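Local atomic coordinates of BAG family molecular chaperone regulator 4 (Arabidopsis thaliana, PDB entry 4HWH), a protein that binds the ATPase domain of HSP70/HSC70 chaperones and, as a co-chaperone, probably regulates programmed cell death and stress responses. Residues A6-V10 with K52-I56. Numbering follows the deposited sequence.
Sequences AVNAV and KLDGI
This is one end of the antiparallel three-helix bundle that makes up the BAG domain: the first turns of helix 3-29 lie against the last turn of helix 36-54. Build 6-10 as regular helix, with V10 N bonded to A6 O at 3.1 Å. Residues 52-54 are helical too; the chain then tightens, G55 N reaching K52 O at 3.1 Å and I56 N reaching L53 O at 3.0 Å, and I56 swings to an extended phi/psi of -87/112. The two run in opposite directions, with CA-CA distances of 7.1 Å for A6-I56 and 6.9 Å for V7-L53.

Two bumps fill two hollows. I56, with chi1 m and chi2 t, pushes its tip into the shallow dip beside A6 and V7: its CD1 sits 3.5 Å from A6 CB, 3.8 Å from V7 N and 3.9 Å from V7 CG2. The small A6 lets it come this close. In return V10 (chi1 t) wedges between K52 and L53, with CG2 3.5 Å from K52 CD and CG1 3.9 Å from L53 CG. Helix 63-86 closes the core side, V70 and I73 touching L53, while R66 hydrogen-bonds I56 O. On the exposed side of the contact, K52, with all four chi angles t, lays its aliphatic chain over V10 and ends with NZ 4.0 Å from A9 CB.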
ATOM      1  N   ALA A   6     -10.261  14.174   0.691  1.00 44.35           N
ATOM      2  CA  ALA A   6      -9.343  13.458   1.567  1.00 41.49           C
ATOM      3  C   ALA A   6      -9.158  12.008   1.125  1.00 38.01           C
ATOM      4  O   ALA A   6      -8.045  11.491   1.129  1.00 41.85           O
ATOM      5  CB  ALA A   6      -9.828  13.520   3.010  1.00 44.41           C
ATOM      6  N   VAL A   7     -10.252  11.354   0.750  1.00 38.36           N
ATOM      7  CA  VAL A   7     -10.177   9.975   0.282  1.00 41.02           C
ATOM      8  C   VAL A   7      -9.433   9.914  -1.045  1.00 36.05           C
ATOM      9  O   VAL A   7      -8.593   9.041  -1.257  1.00 32.42           O
ATOM     10  CB  VAL A   7     -11.573   9.342   0.129  1.00 40.80           C
ATOM     11  CG1 VAL A   7     -11.450   7.916  -0.386  1.00 42.31           C
ATOM     12  CG2 VAL A   7     -12.310   9.363   1.456  1.00 45.73           C
ATOM     13  N   ASN A   8      -9.744  10.850  -1.935  1.00 39.20           N
ATOM     14  CA  ASN A   8      -9.053  10.946  -3.216  1.00 40.39           C
ATOM     15  C   ASN A   8      -7.555  11.138  -3.025  1.00 35.23           C
ATOM     16  O   ASN A   8      -6.748  10.577  -3.768  1.00 34.23           O
ATOM     17  CB  ASN A   8      -9.623  12.095  -4.050  1.00 40.71           C
ATOM     18  CG  ASN A   8     -11.049  11.840  -4.496  1.00 54.47           C
ATOM     19  OD1 ASN A   8     -11.521  10.703  -4.486  1.00 56.57           O
ATOM     20  ND2 ASN A   8     -11.744  12.901  -4.893  1.00 52.55           N
ATOM     21  N   ALA A   9      -7.190  11.936  -2.026  1.00 29.31           N
ATOM     22  CA  ALA A   9      -5.786  12.167  -1.698  1.00 31.72           C
ATOM     23  C   ALA A   9      -5.103  10.867  -1.297  1.00 27.15           C
ATOM     24  O   ALA A   9      -3.978  10.590  -1.707  1.00 29.81           O
ATOM     25  CB  ALA A   9      -5.662  13.195  -0.586  1.00 35.38           C
ATOM     26  N   VAL A  10      -5.784  10.071  -0.482  1.00 26.75           N
ATOM     27  CA  VAL A  10      -5.242   8.782  -0.083  1.00 30.01           C
ATOM     28  C   VAL A  10      -5.114   7.860  -1.291  1.00 29.17           C
ATOM     29  O   VAL A  10      -4.089   7.203  -1.475  1.00 33.44           O
ATOM     30  CB  VAL A  10      -6.116   8.106   0.980  1.00 30.08           C
ATOM     31  CG1 VAL A  10      -5.704   6.652   1.149  1.00 36.84           C
ATOM     32  CG2 VAL A  10      -6.001   8.852   2.294  1.00 36.40           C
ATOM     33  N   LYS A  52      -4.749   7.486   7.907  1.00 22.95           N
ATOM     34  CA  LYS A  52      -5.371   8.661   7.315  1.00 23.45           C
ATOM     35  C   LYS A  52      -6.852   8.395   7.050  1.00 31.18           C
ATOM     36  O   LYS A  52      -7.705   9.200   7.413  1.00 33.21           O
ATOM     37  CB  LYS A  52      -4.650   9.065   6.026  1.00 23.47           C
ATOM     38  CG  LYS A  52      -5.154  10.371   5.424  1.00 35.11           C
ATOM     39  CD  LYS A  52      -4.170  10.946   4.412  1.00 43.16           C
ATOM     40  CE  LYS A  52      -4.645  12.298   3.888  1.00 49.95           C
ATOM     41  NZ  LYS A  52      -3.724  12.874   2.865  1.00 47.22           N
ATOM     42  N   LEU A  53      -7.151   7.257   6.430  1.00 23.86           N
ATOM     43  CA  LEU A  53      -8.537   6.871   6.183  1.00 24.25           C
ATOM     44  C   LEU A  53      -9.325   6.746   7.486  1.00 30.14           C
ATOM     45  O   LEU A  53     -10.492   7.131   7.546  1.00 30.96           O
ATOM     46  CB  LEU A  53      -8.610   5.558   5.393  1.00 29.15           C
ATOM     47  CG  LEU A  53      -8.160   5.578   3.928  1.00 26.26           C
ATOM     48  CD1 LEU A  53      -8.017   4.161   3.389  1.00 27.60           C
ATOM     49  CD2 LEU A  53      -9.127   6.380   3.067  1.00 27.85           C
ATOM     50  N   ASP A  54      -8.690   6.202   8.523  1.00 27.11           N
ATOM     51  CA  ASP A  54      -9.347   6.030   9.819  1.00 29.94           C
ATOM     52  C   ASP A  54      -9.860   7.355  10.372  1.00 27.16           C
ATOM     53  O   ASP A  54     -10.867   7.395  11.078  1.00 35.41           O
ATOM     54  CB  ASP A  54      -8.392   5.403  10.840  1.00 32.71           C
ATOM     55  CG  ASP A  54      -8.160   3.928  10.600  1.00 36.65           C
ATOM     56  OD1 ASP A  54      -8.969   3.300   9.884  1.00 35.50           O
ATOM     57  OD2 ASP A  54      -7.163   3.397  11.138  1.00 31.54           O
ATOM     58  N   GLY A  55      -9.154   8.436  10.057  1.00 40.04           N
ATOM     59  CA  GLY A  55      -9.494   9.746  10.581  1.00 40.33           C
ATOM     60  C   GLY A  55     -10.461  10.526   9.710  1.00 44.60           C
ATOM     61  O   GLY A  55     -10.879  11.624  10.070  1.00 47.64           O
ATOM     62  N   ILE A  56     -10.815   9.962   8.560  1.00 42.51           N
ATOM     63  CA  ILE A  56     -11.755  10.617   7.657  1.00 43.26           C
ATOM     64  C   ILE A  56     -13.195  10.279   8.018  1.00 52.59           C
ATOM     65  O   ILE A  56     -13.633   9.139   7.866  1.00 58.41           O
ATOM     66  CB  ILE A  56     -11.513  10.227   6.188  1.00 40.31           C
ATOM     67  CG1 ILE A  56     -10.140  10.708   5.720  1.00 38.34           C
ATOM     68  CG2 ILE A  56     -12.597  10.816   5.301  1.00 43.77           C
ATOM     69  CD1 ILE A  56      -9.773  10.234   4.331  1.00 35.68           C
TER